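Local atomic coordinates of deacylase (Burkholderia multivorans, PDB entry 5THW), a protein that probably hydrolyses N-carbamoyl-L-amino acids as a dinuclear zinc hydrolase of the peptidase M20 family, and binds N-carbamoyl-beta-alanine at its metal centre. Residues H211-Q214 against G215-L218; E125-R128 against S129-H133; C355-A358 against V359-A362; G166-T169 against L170-L174. All coordinates share one frame; numbering follows the deposited sequence.

Contact 1: H211-Q214 against G215-L218; sequences HIEQ and GPIL. With ZN (zinc ion), chain E; URP (N-(aminocarbonyl)-beta-alanine), chain G.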
ATOM      1  N   HIS A 211      -4.351 -34.304  -0.386  1.00 36.44           N
ATOM      2  CA  HIS A 211      -3.722 -32.994  -0.552  1.00 36.28           C
ATOM      3  C   HIS A 211      -2.218 -33.153  -0.739  1.00 35.35           C
ATOM      4  O   HIS A 211      -1.629 -34.140  -0.287  1.00 43.56           O
ATOM      5  CB  HIS A 211      -4.008 -32.092   0.658  1.00 35.84           C
ATOM      6  CG  HIS A 211      -4.021 -30.629   0.337  1.00 40.69           C
ATOM      7  ND1 HIS A 211      -2.870 -29.893   0.147  1.00 42.44           N
ATOM      8  CD2 HIS A 211      -5.050 -29.768   0.157  1.00 41.23           C
ATOM      9  CE1 HIS A 211      -3.190 -28.641  -0.126  1.00 38.59           C
ATOM     10  NE2 HIS A 211      -4.506 -28.539  -0.131  1.00 39.28           N
ATOM     11  N   ILE A 212      -1.602 -32.181  -1.424  1.00 35.47           N
ATOM     12  CA  ILE A 212      -0.139 -32.104  -1.446  1.00 40.88           C
ATOM     13  C   ILE A 212       0.364 -31.562  -0.109  1.00 38.63           C
ATOM     14  O   ILE A 212      -0.314 -30.775   0.567  1.00 40.77           O
ATOM     15  CB  ILE A 212       0.385 -31.237  -2.604  1.00 38.90           C
ATOM     16  CG1 ILE A 212      -0.196 -29.826  -2.517  1.00 38.80           C
ATOM     17  CG2 ILE A 212       0.092 -31.894  -3.951  1.00 29.12           C
ATOM     18  CD1 ILE A 212       0.687 -28.766  -3.127  1.00 34.58           C
ATOM     19  N   GLU A 213       1.578 -31.977   0.269  1.00 38.73           N
ATOM     20  CA  GLU A 213       2.110 -31.654   1.592  1.00 35.54           C
ATOM     21  C   GLU A 213       2.244 -30.150   1.799  1.00 36.66           C
ATOM     22  O   GLU A 213       2.049 -29.646   2.913  1.00 40.10           O
ATOM     23  CB  GLU A 213       3.472 -32.323   1.794  1.00 36.81           C
ATOM     24  CG  GLU A 213       4.070 -32.066   3.172  1.00 45.14           C
ATOM     25  CD  GLU A 213       5.547 -32.427   3.259  1.00 54.04           C
ATOM     26  OE1 GLU A 213       5.984 -33.346   2.529  1.00 52.63           O
ATOM     27  OE2 GLU A 213       6.264 -31.797   4.068  1.00 52.13           O
ATOM     28  N   GLN A 214       2.591 -29.421   0.741  1.00 30.37           N
ATOM     29  CA  GLN A 214       2.939 -28.003   0.808  1.00 36.12           C
ATOM     30  C   GLN A 214       4.187 -27.759   1.653  1.00 38.01           C
ATOM     31  O   GLN A 214       4.459 -26.621   2.052  1.00 37.20           O
ATOM     32  CB  GLN A 214       1.753 -27.162   1.313  1.00 37.95           C
ATOM     33  CG  GLN A 214       0.441 -27.526   0.613  1.00 29.46           C
ATOM     34  CD  GLN A 214      -0.749 -26.715   1.098  1.00 35.62           C
ATOM     35  OE1 GLN A 214      -1.305 -26.993   2.158  1.00 33.97           O
ATOM     36  NE2 GLN A 214      -1.169 -25.731   0.301  1.00 25.71           N
ATOM     37  N   GLY A 215       4.955 -28.823   1.905  1.00 44.25           N
ATOM     38  CA  GLY A 215       6.207 -28.762   2.620  1.00 37.97           C
ATOM     39  C   GLY A 215       7.198 -29.758   2.047  1.00 48.97           C
ATOM     40  O   GLY A 215       6.869 -30.549   1.156  1.00 48.72           O
ATOM     41  N   PRO A 216       8.433 -29.752   2.554  1.00 49.96           N
ATOM     42  CA  PRO A 216       9.521 -30.545   1.952  1.00 52.83           C
ATOM     43  C   PRO A 216       9.785 -31.930   2.542  1.00 54.55           C
ATOM     44  O   PRO A 216      10.705 -32.603   2.059  1.00 52.13           O
ATOM     45  CB  PRO A 216      10.731 -29.637   2.201  1.00 46.58           C
ATOM     46  CG  PRO A 216      10.439 -29.032   3.534  1.00 45.46           C
ATOM     47  CD  PRO A 216       8.935 -28.836   3.596  1.00 41.87           C
ATOM     48  N   ILE A 217       9.030 -32.364   3.553  1.00 53.43           N
ATOM     49  CA  ILE A 217       9.413 -33.543   4.332  1.00 45.05           C
ATOM     50  C   ILE A 217       9.352 -34.816   3.489  1.00 52.12           C
ATOM     51  O   ILE A 217      10.322 -35.588   3.442  1.00 56.08           O
ATOM     52  CB  ILE A 217       8.536 -33.652   5.591  1.00 41.78           C
ATOM     53  CG1 ILE A 217       8.707 -32.407   6.457  1.00 37.53           C
ATOM     54  CG2 ILE A 217       8.880 -34.909   6.374  1.00 45.68           C
ATOM     55  CD1 ILE A 217       7.980 -32.489   7.771  1.00 44.48           C
ATOM     56  N   LEU A 218       8.213 -35.072   2.829  1.00 44.25           N
ATOM     57  CA  LEU A 218       8.039 -36.338   2.111  1.00 48.86           C
ATOM     58  C   LEU A 218       9.029 -36.476   0.961  1.00 48.61           C
ATOM     59  O   LEU A 218       9.520 -37.578   0.688  1.00 50.33           O
ATOM     60  CB  LEU A 218       6.606 -36.483   1.599  1.00 45.54           C
ATOM     61  CG  LEU A 218       5.507 -36.653   2.650  1.00 51.92           C
ATOM     62  CD1 LEU A 218       4.129 -36.661   1.988  1.00 47.37           C
ATOM     63  CD2 LEU A 218       5.717 -37.924   3.468  1.00 39.58           C
TER
HETATM   64 ZN    ZN E 501      -5.422 -26.419   0.240  0.68 56.36          ZN
HETATM   65  O2  URP G 503      -3.078 -23.904   1.669  1.00 47.16           O
HETATM   66  C2  URP G 503      -4.235 -24.162   1.943  1.00 43.79           C
HETATM   67  N3  URP G 503      -5.071 -24.618   1.020  1.00 52.74           N
HETATM   68  N1  URP G 503      -4.707 -23.975   3.168  1.00 47.69           N
HETATM   69  C6  URP G 503      -5.332 -22.716   3.537  1.00 48.67           C
HETATM   70  C5  URP G 503      -5.380 -22.518   5.046  1.00 42.26           C
HETATM   71  C4  URP G 503      -3.965 -22.290   5.512  1.00 53.81           C
HETATM   72  O42 URP G 503      -3.396 -23.194   6.166  1.00 61.69           O
HETATM   73  O41 URP G 503      -3.414 -21.204   5.224  1.00 49.55           O
HETATM   74  O   HOH W   1      -6.780 -27.171   1.945  1.00 28.78           O

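Contact 2: E125-R128 against S129-H133; sequences EVIR and SLNDH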
ATOM      1  N   GLU A 125     -11.798 -38.991  -9.555  1.00 46.59           N
ATOM      2  CA  GLU A 125     -11.202 -40.210 -10.074  1.00 44.25           C
ATOM      3  C   GLU A 125     -11.641 -41.427  -9.266  1.00 50.62           C
ATOM      4  O   GLU A 125     -11.753 -42.532  -9.816  1.00 59.61           O
ATOM      5  CB  GLU A 125      -9.681 -40.078 -10.103  1.00 41.80           C
ATOM      6  CG  GLU A 125      -8.966 -41.356 -10.497  1.00 48.07           C
ATOM      7  CD  GLU A 125      -9.314 -41.812 -11.907  1.00 55.96           C
ATOM      8  OE1 GLU A 125      -9.295 -43.037 -12.146  1.00 54.48           O
ATOM      9  OE2 GLU A 125      -9.630 -40.953 -12.764  1.00 52.30           O
ATOM     10  N   VAL A 126     -11.910 -41.249  -7.972  1.00 43.17           N
ATOM     11  CA  VAL A 126     -12.435 -42.352  -7.172  1.00 45.80           C
ATOM     12  C   VAL A 126     -13.782 -42.804  -7.713  1.00 50.87           C
ATOM     13  O   VAL A 126     -14.038 -44.005  -7.881  1.00 56.17           O
ATOM     14  CB  VAL A 126     -12.538 -41.944  -5.694  1.00 44.70           C
ATOM     15  CG1 VAL A 126     -13.346 -42.974  -4.926  1.00 42.44           C
ATOM     16  CG2 VAL A 126     -11.145 -41.772  -5.091  1.00 40.45           C
ATOM     17  N   ILE A 127     -14.662 -41.845  -8.013  1.00 55.06           N
ATOM     18  CA  ILE A 127     -15.984 -42.178  -8.538  1.00 54.38           C
ATOM     19  C   ILE A 127     -15.870 -42.849  -9.901  1.00 49.41           C
ATOM     20  O   ILE A 127     -16.566 -43.831 -10.184  1.00 53.81           O
ATOM     21  CB  ILE A 127     -16.875 -40.924  -8.572  1.00 47.13           C
ATOM     22  CG1 ILE A 127     -17.213 -40.519  -7.138  1.00 47.29           C
ATOM     23  CG2 ILE A 127     -18.149 -41.180  -9.372  1.00 45.05           C
ATOM     24  CD1 ILE A 127     -17.918 -39.208  -7.014  1.00 46.44           C
ATOM     25  N   ARG A 128     -14.985 -42.342 -10.761  1.00 45.49           N
ATOM     26  CA  ARG A 128     -14.800 -42.963 -12.069  1.00 49.02           C
ATOM     27  C   ARG A 128     -14.240 -44.379 -11.943  1.00 58.75           C
ATOM     28  O   ARG A 128     -14.705 -45.298 -12.631  1.00 55.45           O
ATOM     29  CB  ARG A 128     -13.879 -42.099 -12.933  1.00 42.27           C
ATOM     30  CG  ARG A 128     -14.503 -40.801 -13.407  1.00 47.33           C
ATOM     31  CD  ARG A 128     -13.456 -39.851 -13.958  1.00 59.71           C
ATOM     32  NE  ARG A 128     -14.056 -38.754 -14.714  1.00 67.20           N
ATOM     33  CZ  ARG A 128     -13.371 -37.736 -15.229  1.00 67.83           C
ATOM     34  NH1 ARG A 128     -12.055 -37.659 -15.058  1.00 68.62           N
ATOM     35  NH2 ARG A 128     -14.006 -36.788 -15.905  1.00 66.10           N
ATOM     36  N   SER A 129     -13.274 -44.585 -11.040  1.00 55.26           N
ATOM     37  CA  SER A 129     -12.680 -45.913 -10.891  1.00 50.21           C
ATOM     38  C   SER A 129     -13.704 -46.922 -10.390  1.00 49.72           C
ATOM     39  O   SER A 129     -13.730 -48.073 -10.849  1.00 49.99           O
ATOM     40  CB  SER A 129     -11.481 -45.861  -9.937  1.00 51.43           C
ATOM     41  OG  SER A 129     -10.386 -45.156 -10.495  1.00 51.60           O
ATOM     42  N   LEU A 130     -14.557 -46.512  -9.446  1.00 46.75           N
ATOM     43  CA  LEU A 130     -15.623 -47.391  -8.976  1.00 50.76           C
ATOM     44  C   LEU A 130     -16.575 -47.757 -10.109  1.00 64.82           C
ATOM     45  O   LEU A 130     -17.015 -48.910 -10.218  1.00 73.33           O
ATOM     46  CB  LEU A 130     -16.378 -46.719  -7.834  1.00 50.60           C
ATOM     47  CG  LEU A 130     -15.597 -46.534  -6.537  1.00 56.15           C
ATOM     48  CD1 LEU A 130     -16.409 -45.721  -5.541  1.00 49.44           C
ATOM     49  CD2 LEU A 130     -15.215 -47.895  -5.955  1.00 60.82           C
ATOM     50  N   ASN A 131     -16.902 -46.788 -10.966  1.00 59.15           N
ATOM     51  CA  ASN A 131     -17.724 -47.083 -12.132  1.00 61.94           C
ATOM     52  C   ASN A 131     -17.012 -48.040 -13.080  1.00 63.74           C
ATOM     53  O   ASN A 131     -17.639 -48.936 -13.654  1.00 76.54           O
ATOM     54  CB  ASN A 131     -18.092 -45.785 -12.851  1.00 56.20           C
ATOM     55  CG  ASN A 131     -18.975 -44.897 -12.014  1.00 52.39           C
ATOM     56  OD1 ASN A 131     -19.481 -45.315 -10.976  1.00 54.02           O
ATOM     57  ND2 ASN A 131     -19.176 -43.665 -12.464  1.00 49.71           N
ATOM     58  N   ASP A 132     -15.704 -47.847 -13.276  1.00 61.78           N
ATOM     59  CA  ASP A 132     -14.951 -48.683 -14.206  1.00 67.50           C
ATOM     60  C   ASP A 132     -14.976 -50.146 -13.781  1.00 67.86           C
ATOM     61  O   ASP A 132     -15.023 -51.046 -14.626  1.00 70.56           O
ATOM     62  CB  ASP A 132     -13.503 -48.188 -14.301  1.00 65.92           C
ATOM     63  CG  ASP A 132     -13.372 -46.862 -15.043  1.00 51.79           C
ATOM     64  OD1 ASP A 132     -14.294 -46.492 -15.794  1.00 54.94           O
ATOM     65  OD2 ASP A 132     -12.337 -46.187 -14.874  1.00 50.36           O
ATOM     66  N   HIS A 133     -14.936 -50.403 -12.478  1.00 70.27           N
ATOM     67  CA  HIS A 133     -14.933 -51.759 -11.955  1.00 71.12           C
ATOM     68  C   HIS A 133     -16.318 -52.218 -11.516  1.00 74.34           C
ATOM     69  O   HIS A 133     -16.448 -53.302 -10.940  1.00 69.11           O
ATOM     70  CB  HIS A 133     -13.937 -51.866 -10.799  1.00 66.92           C
ATOM     71  CG  HIS A 133     -12.517 -51.634 -11.211  1.00 68.49           C
ATOM     72  ND1 HIS A 133     -11.888 -50.416 -11.057  1.00 71.26           N
ATOM     73  CD2 HIS A 133     -11.612 -52.453 -11.797  1.00 70.43           C
ATOM     74  CE1 HIS A 133     -10.651 -50.500 -11.514  1.00 70.39           C
ATOM     75  NE2 HIS A 133     -10.458 -51.726 -11.968  1.00 72.19           N
TER

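Contact 3: C355-A358 against V359-A362; sequences CVQA and VREA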
ATOM      1  N   CYS A 355      -9.550 -43.753  10.995  1.00 65.96           N
ATOM      2  CA  CYS A 355      -9.361 -43.212   9.651  1.00 61.59           C
ATOM      3  C   CYS A 355      -7.885 -43.097   9.302  1.00 64.51           C
ATOM      4  O   CYS A 355      -7.489 -43.350   8.157  1.00 61.61           O
ATOM      5  CB  CYS A 355     -10.038 -41.848   9.525  1.00 61.46           C
ATOM      6  SG  CYS A 355     -11.825 -41.893   9.648  1.00 67.43           S
ATOM      7  N   VAL A 356      -7.056 -42.696  10.268  1.00 66.09           N
ATOM      8  CA  VAL A 356      -5.618 -42.642  10.028  1.00 58.79           C
ATOM      9  C   VAL A 356      -5.085 -44.031   9.705  1.00 58.67           C
ATOM     10  O   VAL A 356      -4.304 -44.210   8.763  1.00 61.15           O
ATOM     11  CB  VAL A 356      -4.895 -42.024  11.237  1.00 53.00           C
ATOM     12  CG1 VAL A 356      -3.397 -42.127  11.058  1.00 48.67           C
ATOM     13  CG2 VAL A 356      -5.312 -40.583  11.415  1.00 47.11           C
ATOM     14  N   GLN A 357      -5.527 -45.039  10.463  1.00 56.26           N
ATOM     15  CA  GLN A 357      -5.048 -46.403  10.250  1.00 56.48           C
ATOM     16  C   GLN A 357      -5.481 -46.933   8.889  1.00 63.12           C
ATOM     17  O   GLN A 357      -4.739 -47.685   8.247  1.00 64.10           O
ATOM     18  CB  GLN A 357      -5.558 -47.309  11.374  1.00 62.00           C
ATOM     19  CG  GLN A 357      -5.070 -48.763  11.342  1.00 69.49           C
ATOM     20  CD  GLN A 357      -3.570 -48.912  11.553  1.00 74.42           C
ATOM     21  OE1 GLN A 357      -2.923 -48.049  12.146  1.00 79.63           O
ATOM     22  NE2 GLN A 357      -3.016 -50.029  11.086  1.00 71.33           N
ATOM     23  N   ALA A 358      -6.683 -46.563   8.436  1.00 60.47           N
ATOM     24  CA  ALA A 358      -7.128 -46.975   7.108  1.00 62.04           C
ATOM     25  C   ALA A 358      -6.238 -46.383   6.022  1.00 63.93           C
ATOM     26  O   ALA A 358      -5.964 -47.036   5.009  1.00 65.11           O
ATOM     27  CB  ALA A 358      -8.586 -46.572   6.886  1.00 62.38           C
ATOM     28  N   VAL A 359      -5.796 -45.134   6.208  1.00 63.15           N
ATOM     29  CA  VAL A 359      -4.861 -44.524   5.266  1.00 61.91           C
ATOM     30  C   VAL A 359      -3.525 -45.250   5.307  1.00 63.19           C
ATOM     31  O   VAL A 359      -2.932 -45.565   4.269  1.00 62.55           O
ATOM     32  CB  VAL A 359      -4.691 -43.026   5.574  1.00 61.93           C
ATOM     33  CG1 VAL A 359      -3.524 -42.458   4.787  1.00 57.75           C
ATOM     34  CG2 VAL A 359      -5.978 -42.269   5.262  1.00 62.72           C
ATOM     35  N   ARG A 360      -3.036 -45.528   6.513  1.00 60.16           N
ATOM     36  CA  ARG A 360      -1.775 -46.240   6.657  1.00 60.32           C
ATOM     37  C   ARG A 360      -1.852 -47.616   6.005  1.00 60.68           C
ATOM     38  O   ARG A 360      -0.911 -48.047   5.327  1.00 61.73           O
ATOM     39  CB  ARG A 360      -1.428 -46.354   8.141  1.00 64.25           C
ATOM     40  CG  ARG A 360       0.003 -46.742   8.434  1.00 67.90           C
ATOM     41  CD  ARG A 360       0.223 -46.856   9.929  1.00 63.08           C
ATOM     42  NE  ARG A 360       0.338 -45.545  10.568  1.00 63.15           N
ATOM     43  CZ  ARG A 360      -0.583 -45.020  11.372  1.00 61.71           C
ATOM     44  NH1 ARG A 360      -1.699 -45.693  11.628  1.00 56.23           N
ATOM     45  NH2 ARG A 360      -0.392 -43.822  11.915  1.00 57.16           N
ATOM     46  N   GLU A 361      -2.975 -48.315   6.192  1.00 56.94           N
ATOM     47  CA  GLU A 361      -3.132 -49.654   5.635  1.00 59.49           C
ATOM     48  C   GLU A 361      -3.193 -49.628   4.113  1.00 62.76           C
ATOM     49  O   GLU A 361      -2.681 -50.538   3.452  1.00 67.92           O
ATOM     50  CB  GLU A 361      -4.391 -50.300   6.204  1.00 68.63           C
ATOM     51  CG  GLU A 361      -4.199 -50.907   7.580  1.00 82.15           C
ATOM     52  CD  GLU A 361      -5.510 -51.120   8.306  1.00 89.45           C
ATOM     53  OE1 GLU A 361      -6.569 -51.089   7.644  1.00 90.84           O
ATOM     54  OE2 GLU A 361      -5.481 -51.322   9.536  1.00 93.44           O
ATOM     55  N   ALA A 362      -3.816 -48.600   3.535  1.00 56.50           N
ATOM     56  CA  ALA A 362      -3.864 -48.497   2.082  1.00 56.68           C
ATOM     57  C   ALA A 362      -2.467 -48.321   1.496  1.00 58.03           C
ATOM     58  O   ALA A 362      -2.086 -49.019   0.548  1.00 62.62           O
ATOM     59  CB  ALA A 362      -4.782 -47.346   1.666  1.00 55.64           C
TER

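Contact 4: G166-T169 against L170-L174; sequences GVFT and LEYGL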
ATOM      1  N   GLY A 166     -20.656 -26.372  12.163  1.00 56.46           N
ATOM      2  CA  GLY A 166     -21.229 -25.667  13.291  1.00 56.63           C
ATOM      3  C   GLY A 166     -20.284 -24.741  14.022  1.00 53.76           C
ATOM      4  O   GLY A 166     -20.671 -24.181  15.056  1.00 57.51           O
ATOM      5  N   VAL A 167     -19.051 -24.581  13.537  1.00 44.40           N
ATOM      6  CA  VAL A 167     -18.111 -23.664  14.171  1.00 47.78           C
ATOM      7  C   VAL A 167     -18.546 -22.219  13.951  1.00 59.10           C
ATOM      8  O   VAL A 167     -18.494 -21.393  14.871  1.00 65.87           O
ATOM      9  CB  VAL A 167     -16.686 -23.918  13.642  1.00 48.26           C
ATOM     10  CG1 VAL A 167     -15.699 -22.913  14.229  1.00 41.74           C
ATOM     11  CG2 VAL A 167     -16.243 -25.355  13.934  1.00 47.59           C
ATOM     12  N   PHE A 168     -19.012 -21.895  12.746  1.00 55.12           N
ATOM     13  CA  PHE A 168     -19.482 -20.556  12.430  1.00 47.61           C
ATOM     14  C   PHE A 168     -20.941 -20.603  12.006  1.00 46.42           C
ATOM     15  O   PHE A 168     -21.399 -21.582  11.409  1.00 40.93           O
ATOM     16  CB  PHE A 168     -18.671 -19.905  11.299  1.00 43.94           C
ATOM     17  CG  PHE A 168     -17.192 -19.925  11.515  1.00 46.82           C
ATOM     18  CD1 PHE A 168     -16.624 -19.262  12.590  1.00 48.78           C
ATOM     19  CD2 PHE A 168     -16.360 -20.559  10.607  1.00 52.67           C
ATOM     20  CE1 PHE A 168     -15.256 -19.268  12.776  1.00 58.32           C
ATOM     21  CE2 PHE A 168     -14.989 -20.564  10.786  1.00 59.09           C
ATOM     22  CZ  PHE A 168     -14.436 -19.917  11.871  1.00 58.45           C
ATOM     23  N   THR A 169     -21.650 -19.509  12.272  1.00 44.74           N
ATOM     24  CA  THR A 169     -23.015 -19.354  11.808  1.00 45.04           C
ATOM     25  C   THR A 169     -23.035 -18.988  10.328  1.00 55.14           C
ATOM     26  O   THR A 169     -22.040 -18.535   9.757  1.00 55.57           O
ATOM     27  CB  THR A 169     -23.742 -18.278  12.611  1.00 51.43           C
ATOM     28  OG1 THR A 169     -23.247 -16.983  12.242  1.00 55.31           O
ATOM     29  CG2 THR A 169     -23.519 -18.496  14.103  1.00 50.16           C
ATOM     30  N   LEU A 170     -24.197 -19.198   9.705  1.00 60.53           N
ATOM     31  CA  LEU A 170     -24.341 -18.855   8.297  1.00 52.05           C
ATOM     32  C   LEU A 170     -24.190 -17.356   8.087  1.00 55.51           C
ATOM     33  O   LEU A 170     -23.594 -16.922   7.093  1.00 58.68           O
ATOM     34  CB  LEU A 170     -25.687 -19.350   7.768  1.00 44.96           C
ATOM     35  CG  LEU A 170     -25.975 -19.059   6.292  1.00 50.62           C
ATOM     36  CD1 LEU A 170     -24.949 -19.731   5.375  1.00 49.07           C
ATOM     37  CD2 LEU A 170     -27.395 -19.473   5.915  1.00 46.99           C
ATOM     38  N   GLU A 171     -24.720 -16.551   9.013  1.00 56.52           N
ATOM     39  CA  GLU A 171     -24.610 -15.100   8.903  1.00 56.95           C
ATOM     40  C   GLU A 171     -23.150 -14.662   8.914  1.00 54.89           C
ATOM     41  O   GLU A 171     -22.754 -13.764   8.160  1.00 56.49           O
ATOM     42  CB  GLU A 171     -25.378 -14.440  10.048  1.00 62.25           C
ATOM     43  CG  GLU A 171     -25.590 -12.945   9.896  1.00 71.72           C
ATOM     44  CD  GLU A 171     -26.390 -12.366  11.058  1.00 89.39           C
ATOM     45  OE1 GLU A 171     -26.532 -13.061  12.090  1.00 96.19           O
ATOM     46  OE2 GLU A 171     -26.883 -11.223  10.941  1.00 95.55           O
ATOM     47  N   TYR A 172     -22.332 -15.299   9.754  1.00 47.99           N
ATOM     48  CA  TYR A 172     -20.903 -15.008   9.768  1.00 41.26           C
ATOM     49  C   TYR A 172     -20.251 -15.396   8.445  1.00 43.99           C
ATOM     50  O   TYR A 172     -19.485 -14.617   7.866  1.00 47.90           O
ATOM     51  CB  TYR A 172     -20.233 -15.735  10.939  1.00 48.16           C
ATOM     52  CG  TYR A 172     -18.724 -15.565  10.966  1.00 50.94           C
ATOM     53  CD1 TYR A 172     -18.138 -14.433  11.525  1.00 45.85           C
ATOM     54  CD2 TYR A 172     -17.886 -16.534  10.419  1.00 45.91           C
ATOM     55  CE1 TYR A 172     -16.763 -14.273  11.543  1.00 50.94           C
ATOM     56  CE2 TYR A 172     -16.511 -16.380  10.431  1.00 55.46           C
ATOM     57  CZ  TYR A 172     -15.956 -15.248  10.992  1.00 55.01           C
ATOM     58  OH  TYR A 172     -14.592 -15.097  11.000  1.00 54.41           O
ATOM     59  N   GLY A 173     -20.542 -16.603   7.952  1.00 40.28           N
ATOM     60  CA  GLY A 173     -19.940 -17.042   6.702  1.00 35.61           C
ATOM     61  C   GLY A 173     -20.288 -16.135   5.536  1.00 49.59           C
ATOM     62  O   GLY A 173     -19.426 -15.794   4.723  1.00 53.14           O
ATOM     63  N   LEU A 174     -21.551 -15.717   5.450  1.00 48.69           N
ATOM     64  CA  LEU A 174     -22.002 -14.898   4.334  1.00 42.45           C
ATOM     65  C   LEU A 174     -21.560 -13.438   4.439  1.00 43.54           C
ATOM     66  O   LEU A 174     -21.520 -12.746   3.418  1.00 42.42           O
ATOM     67  CB  LEU A 174     -23.525 -14.969   4.231  1.00 43.81           C
ATOM     68  CG  LEU A 174     -24.146 -16.327   3.902  1.00 45.62           C
ATOM     69  CD1 LEU A 174     -25.646 -16.233   4.029  1.00 43.02           C
ATOM     70  CD2 LEU A 174     -23.746 -16.806   2.515  1.00 43.24           C
TER

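Contact 1: H211-Q214 against G215-L218
The carboxylate of Glu213 lies at the start of helix 217-220 and turns its two oxygens to successive backbone N-H groups: OE2 takes Ile217 N at 2.9 Å through its syn lone pair, and OE1 takes Leu218 N at 2.8 Å, also on the syn side but 18° out of the carboxylate plane. The Leu218 bond is nearly straight, the Ile217 bond more bent. The second flat group, the His211 imidazole, donates from ND1 to Ile212 O at 2.7 Å, in the ring plane and on a carbonyl lone pair, which fixes its rotation. At its other nitrogen, NE2 binds zinc at 2.3 Å, and N3 of the ligand lies obliquely to the ring. CB and CG of Leu218 and CB of Ile217 close in beside the Glu213 oxygens. With CG swung away from the backbone N (chi1 -178°) and the chain extended, the carboxylate spans the turn at Gly215, and OE2 comes within 3.0 Å of Gly215 C. This is a side-chain cap on the first N-H groups of a short helix, where the helix dipole would probably favour the charged carboxylate. It closes the turn that follows strand 206-212, whose end carries part of the M20 zinc site: His104, Asp115, a water and ligand N3 complete the coordination. Gln214 NE2 donates to the ligand carbonyl O2 at 3.0 Å and also bonds Ser402 OG; His247 of the second subunit packs on Gln214.

Contact 2: E125-R128 against S129-H133
Ser129 folds back on Glu125 one turn earlier in the C-terminal half of helix 117-132, the helix of the beta-alpha-beta unit formed with strands 99-103 and 141-145. The backbone bonds form an i to i+4 ladder, Ser129 N to Glu125 O, Leu130 N to Val126 O, Asn131 N to Ile127 O and Asp132 N to Arg128 O, the first and last at 2.8 Å. Side-chain to backbone bonds add to it. With OG beside its own backbone N (chi1 -69°), Ser129 also donates OG to Glu125 O at 3.0 Å, and its N and OG reach that oxygen from opposite faces of the carbonyl plane, so two bonds grip one acceptor. Ser129 OG further lies 2.9 Å from Glu125 OE1, where the bend of the glutamate chain at chi2 (62°) brings the carboxylate. Of the charged groups, Glu125 OE1 accepts from Asp28 N and forms a salt bridge with Arg31 NH2, which also pairs with Asp132 OD2; the shared arginine probably offsets the repulsion between the two acids. The apolar contact across the turn is Val126 CG1 to Leu130 CD1, 4.2 Å, the two side chains lying side by side; both meet helix 411-429. Asn131 lies alongside Ile127, but its amide is engaged by Arg89 and Ala73 O. At the helix end His133 N and ND1 both donate to Ser129 O from opposite faces of its plane, ND1 at 3.0 Å from above the carbonyl plane.

Contact 3: C355-A358 against V359-A362
Gln357 reaches both Arg360 and Glu361 from the preceding turn of helix 353-366. Its CB lies at the fringe of Arg360 NH1. CG, carried away from the backbone N (chi1 -176°), comes within 3.2 Å of Glu361 OE2. A bend at chi2 then lays the amide over the next turn, with CD near both neighbours, at the edge of the Arg360 guanidinium. At the tip the two amide atoms part. OE1 accepts from Arg360 NH1 at 2.7 Å, near the guanidinium plane, but the bond is weak, strongly bent at the hydrogen; the amide and guanidinium planes stand 36° apart. NE2 donates to Glu361 OE2 at 3.2 Å, nearly in the amide plane, and meets that oxygen on its anti side, 25° out of the carboxylate plane. Thus one neutral amide links a cationic and an anionic side chain. The bend of Arg360 at chi3 sets NH2 3.6 Å from Val356 CG1, while the same NH2 forms a salt bridge with Asp372. The whole is an amphipathic helix with i to i+3 and i to i+4 polar links along its outer side, and on its buried side valines (Val356, Val359) against strands 225-242 and 390-395 and alanines (Ala358, Ala362) against helix 411-429.

Contact 4: G166-T169 against L170-L174
Phe168 and Tyr172 are brought together by different first torsions: the phenylalanine ring swings beside its own backbone N (-52°), the tyrosine ring away from it (176°). The two rings meet in an offset stack, centroids 4.8 Å apart and planes inclined by 30°. Tyr172 CE2 lies over one face of the Phe168 ring, toward its rim and 3.6 Å from CD1 of Phe168, whereas Val167 CG1 sits over the centre of the opposite face. Tyr172 CD2 continues the overlap onto CB of Phe168, at 3.6 Å. Tyr172 also makes a cation-pi contact with Arg176 and touches Pro156. Between the rings in sequence, Thr169 holds OG1 between its backbone N and carbonyl carbon, from where OG1 accepts from Tyr172 N at 3.1 Å along a fairly straight bond. Its carbonyl O takes Gly173 N at 3.0 Å, the first i to i+4 bond of the helix. The residue thus satisfies two N-H groups of the opening turn, with the methylene of Tyr172 lying beside OG1. At the other end of the linker, Gly166 has a positive phi. The arrangement is that of a short helix-to-helix connection, in which a Schellman glycine ends helix 159-164 and a threonine N-cap begins helix 170-175.

In the fold
Contact 1 is the part that belongs to the active site, since it holds the zinc ligand His211 and the ligand-binding Gln214; the other three lie further out in the same chain. Contact 3 comes nearest to it, with nearest atoms about 10 Å apart and Val359 about 11 Å from His211 between side chains; Phe208 of strand 206-212, the strand that ends at His211, touches Val359. Contact 2 is about 11 Å from contact 3 between nearest atoms, and both their helices pack on helix 411-429. Contact 4 lies on the opposite side of the chain's centre from contact 1, about 30 Å between centres, yet its Phe168 side chain is about 11 Å from the bound ligand.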